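Local coordinates for agmatinase (Burkholderia thailandensis, PDB 4DZ4), which probably hydrolyses agmatine to putrescine and urea, using two manganese ions in each subunit, at the interface of chains A and B. Sequence-based numbering; all coordinates share one arbitrary frame. Chains: chain A/B, Agmatinase.

Contact 1 and contact 2 are parts of the same interface between two agmatinase copies, with the centres of their C-alpha atoms about 10 Å apart. A:Ile300, at the start of helix 300-322, belongs to both: its CG2 branch faces contact 1 and its CD1 end faces contact 2. On chain B, one stretch of chain supplies B:Asp251, B:Ala253 and B:Phe254 to contact 2 and B:Pro256 to contact 1. Polar bonding dominates contact 1, whereas contact 2 centres on an aromatic ring. The deposited assembly holds six copies, so the pairing plausibly contributes to an oligomer; the whole interface is not an exact two-fold.

Contact 1: the interface of chains A and B. Residues chain A 297-298, 300; chain B 63, 256, 295, 297.
A:Ser298 is the polar hub facing chain B, with 57 Å² of its surface hidden. Its hydroxyl OG donates to the backbone carbonyl O of B:Tyr295 at 2.6 Å and accepts from the side-chain amide NE2 of B:Gln297 at 2.9 Å. The second bond is fairly straight, 159° at the hydrogen, and OG lies close to the amide plane. Because OG already donates to the carbonyl, its acceptance from NE2 supports the modelled orientation of the B:Gln297 amide. In A:Ser298, OG sits anti to the carbonyl carbon (chi1 -59°), which carries the hydroxyl between both partners.

The carbonyl O of the same serine takes a bond from guanidinium NH2 of B:Arg63 at 3.0 Å. NH2 stands above the carbonyl plane, while the oxygen meets the guanidinium at its edge. A water 2.8 Å from O of A:Ser298 also bonds NH1 of B:Arg63 and the carbonyl O of B:Pro256.

The side chains of A:Gln297 and B:Gln297 cross at about a right angle. Their OE1 atoms approach to 3.3 Å with the amide planes 64° apart, a pair of acceptors that gives no hydrogen bond as modelled, so the A:Gln297 amide orientation is less certain. On the flank, CG2 of A:Ile300 rests 4.1 Å from CB of B:Pro256.

In the second shell, the B:Tyr295 ring lies nearly parallel over one guanidinium face, which may steady B:Arg63: the arginine CD is above the ring centre and CD1 of B:Tyr295 above the guanidinium centre.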
loop_
_atom_site.group_PDB
_atom_site.type_symbol
_atom_site.label_atom_id
_atom_site.label_comp_id
_atom_site.label_asym_id
_atom_site.label_seq_id
_atom_site.Cartn_x
_atom_site.Cartn_y
_atom_site.Cartn_z
ATOM N N GLN A 297 1.519 -2.577 7.949
ATOM C CA GLN A 297 2.041 -1.429 7.248
ATOM C C GLN A 297 3.524 -1.304 7.609
ATOM O O GLN A 297 3.864 -1.024 8.770
ATOM C CB GLN A 297 1.243 -0.174 7.671
ATOM C CG GLN A 297 -0.266 -0.280 7.371
ATOM C CD GLN A 297 -0.577 -0.446 5.892
ATOM O OE1 GLN A 297 0.279 -0.222 5.014
ATOM N NE2 GLN A 297 -1.798 -0.824 5.593
ATOM N N SER A 298 4.388 -1.531 6.609
ATOM C CA SER A 298 5.834 -1.544 6.820
ATOM C C SER A 298 6.242 -2.430 8.003
ATOM O O SER A 298 7.158 -2.089 8.774
ATOM C CB SER A 298 6.346 -0.110 6.986
ATOM O OG SER A 298 6.012 0.612 5.793
ATOM N N ILE A 300 5.106 -2.955 10.848
ATOM C CA ILE A 300 5.224 -2.434 12.211
ATOM C C ILE A 300 4.519 -3.314 13.255
ATOM O O ILE A 300 4.962 -3.345 14.419
ATOM C CB ILE A 300 4.826 -0.946 12.372
ATOM C CG1 ILE A 300 3.300 -0.715 12.192
ATOM C CG2 ILE A 300 5.665 -0.064 11.424
ATOM C CD1 ILE A 300 2.891 0.690 12.621
ATOM N N ARG B 63 16.970 -2.252 5.779
ATOM C CA ARG B 63 16.318 -1.852 4.519
ATOM C C ARG B 63 17.063 -0.692 3.876
ATOM O O ARG B 63 17.472 0.234 4.575
ATOM C CB ARG B 63 14.910 -1.358 4.788
ATOM C CG ARG B 63 13.999 -2.402 5.409
ATOM C CD ARG B 63 12.914 -1.617 6.167
ATOM N NE ARG B 63 11.814 -2.477 6.643
ATOM C CZ ARG B 63 10.789 -2.018 7.368
ATOM N NH1 ARG B 63 10.756 -0.724 7.717
ATOM N NH2 ARG B 63 9.822 -2.859 7.762
ATOM N N PRO B 256 6.991 4.986 10.227
ATOM C CA PRO B 256 7.136 3.632 9.652
ATOM C C PRO B 256 8.162 3.601 8.518
ATOM O O PRO B 256 8.740 2.530 8.189
ATOM C CB PRO B 256 5.710 3.319 9.143
ATOM C CG PRO B 256 5.103 4.706 8.877
ATOM C CD PRO B 256 5.596 5.502 10.063
ATOM N N TYR B 295 9.000 2.913 2.429
ATOM C CA TYR B 295 8.367 2.320 3.610
ATOM C C TYR B 295 7.434 3.303 4.343
ATOM O O TYR B 295 6.886 2.986 5.403
ATOM C CB TYR B 295 9.444 1.778 4.577
ATOM C CG TYR B 295 10.151 0.583 4.006
ATOM C CD1 TYR B 295 9.588 -0.700 4.160
ATOM C CD2 TYR B 295 11.332 0.723 3.279
ATOM C CE1 TYR B 295 10.200 -1.814 3.607
ATOM C CE2 TYR B 295 11.959 -0.391 2.708
ATOM C CZ TYR B 295 11.398 -1.645 2.894
ATOM O OH TYR B 295 11.988 -2.762 2.343
ATOM N N GLN B 297 4.087 5.706 4.967
ATOM C CA GLN B 297 2.668 5.414 4.849
ATOM C C GLN B 297 1.974 6.759 4.906
ATOM O O GLN B 297 2.033 7.447 5.937
ATOM C CB GLN B 297 2.243 4.525 6.029
ATOM C CG GLN B 297 2.907 3.136 6.049
ATOM C CD GLN B 297 2.674 2.318 4.767
ATOM O OE1 GLN B 297 1.752 2.595 4.000
ATOM N NE2 GLN B 297 3.506 1.301 4.532
HETATM O O HOH W 1 8.750 0.123 9.469
#

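Contact 2: the interface of chains A and B. Residues chain A 253-254, 268, 300; chain B 251, 253-254.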
loop_
_atom_site.group_PDB
_atom_site.type_symbol
_atom_site.label_atom_id
_atom_site.label_comp_id
_atom_site.label_asym_id
_atom_site.label_seq_id
_atom_site.Cartn_x
_atom_site.Cartn_y
_atom_site.Cartn_z
ATOM N N ALA A 253 -2.794 2.309 15.621
ATOM C CA ALA A 253 -1.628 3.097 15.151
ATOM C C ALA A 253 -0.339 2.283 15.210
ATOM O O ALA A 253 0.503 2.402 14.319
ATOM C CB ALA A 253 -1.464 4.371 15.982
ATOM N N PHE A 254 -0.173 1.502 16.285
ATOM C CA PHE A 254 1.001 0.660 16.488
ATOM C C PHE A 254 0.828 -0.726 15.889
ATOM O O PHE A 254 1.816 -1.358 15.565
ATOM C CB PHE A 254 1.285 0.488 17.988
ATOM C CG PHE A 254 1.460 1.785 18.680
ATOM C CD1 PHE A 254 2.718 2.383 18.773
ATOM C CD2 PHE A 254 0.346 2.446 19.207
ATOM C CE1 PHE A 254 2.870 3.621 19.383
ATOM C CE2 PHE A 254 0.500 3.696 19.811
ATOM C CZ PHE A 254 1.762 4.283 19.887
ATOM N N SER A 268 3.320 0.393 21.944
ATOM C CA SER A 268 4.311 -0.682 22.153
ATOM C C SER A 268 5.216 -0.348 23.342
ATOM O O SER A 268 5.639 -1.269 24.035
ATOM C CB SER A 268 5.128 -0.956 20.885
ATOM O OG SER A 268 5.720 0.227 20.417
ATOM N N ILE A 300 5.106 -2.955 10.848
ATOM C CA ILE A 300 5.224 -2.434 12.211
ATOM C C ILE A 300 4.519 -3.314 13.255
ATOM O O ILE A 300 4.962 -3.345 14.419
ATOM C CB ILE A 300 4.826 -0.946 12.372
ATOM C CG1 ILE A 300 3.300 -0.715 12.192
ATOM C CG2 ILE A 300 5.665 -0.064 11.424
ATOM C CD1 ILE A 300 2.891 0.690 12.621
ATOM N N ASP B 251 8.732 6.306 17.360
ATOM C CA ASP B 251 8.217 4.952 17.257
ATOM C C ASP B 251 7.785 4.632 15.810
ATOM O O ASP B 251 7.408 5.544 15.095
ATOM C CB ASP B 251 7.017 4.801 18.189
ATOM C CG ASP B 251 6.609 3.367 18.319
ATOM O OD1 ASP B 251 7.185 2.698 19.193
ATOM O OD2 ASP B 251 5.758 2.896 17.524
ATOM N N ALA B 253 5.146 3.548 14.767
ATOM C CA ALA B 253 3.769 4.074 14.533
ATOM C C ALA B 253 3.794 5.486 13.908
ATOM O O ALA B 253 2.975 5.789 13.044
ATOM C CB ALA B 253 2.944 4.064 15.818
ATOM N N PHE B 254 4.756 6.316 14.332
ATOM C CA PHE B 254 4.881 7.708 13.862
ATOM C C PHE B 254 5.832 7.794 12.662
ATOM O O PHE B 254 5.721 8.707 11.855
ATOM C CB PHE B 254 5.375 8.618 15.015
ATOM C CG PHE B 254 4.477 8.573 16.216
ATOM C CD1 PHE B 254 3.393 9.475 16.353
ATOM C CD2 PHE B 254 4.713 7.621 17.213
ATOM C CE1 PHE B 254 2.559 9.388 17.473
ATOM C CE2 PHE B 254 3.887 7.520 18.309
ATOM C CZ PHE B 254 2.795 8.398 18.441
HETATM O O HOH W 2 6.011 0.103 17.783
#
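A:Ala253 and B:Ala253 both have helix-like backbone torsions (phi -60°, psi -37° in the latter), and the carbonyl O of A:Ala253 comes 3.3 Å from CB of B:Ala253. That methyl also sits over one face of the A:Phe254 ring, 3.9 Å from the ring centroid, as a CH-pi contact shifted toward CD1. The opposite face is approached by the backbone N of A:Ser268, offset toward the rim, so the ring is layered between its own chain and the partner.

B:Asp251 comes to the ring's edge. Its CG lies in the ring plane, the carboxylate is steeply turned against the ring, and OD2 stands 3.3 Å from CD1 of A:Phe254. An oxygen here faces the ring's C-H rim, which may be electrostatically favourable. OD2 is fixed from within chain B by the backbone N of B:Ala253, 2.9 Å away on the anti side of the carboxylate, through a nearly straight bond. With CG anti to the backbone N (chi1 -169°), the carboxylate extends across to A:Ser268. There OD1 is 3.1 Å from OG of A:Ser268, a reasonable hydrogen bond, and a water joins that hydroxyl to OD2. Since A:Ser268 begins helix 268-276, the helix dipole could favour the acidic group.

At the margins, CD1 of A:Ile300 lies 4.0 Å from CA of B:Ala253, and the rings of A:Phe254 and B:Phe254 meet at 4.2 Å between CE1 of the former and CE2 of the latter. Their burial, 44 against 10 Å², shows that they are used unequally here, in keeping with an interface that is not an exact two-fold. This patch joins the subunits through a methyl-on-ring contact at A:Phe254, bordered by a carboxylate-hydroxyl link, and may support the oligomer.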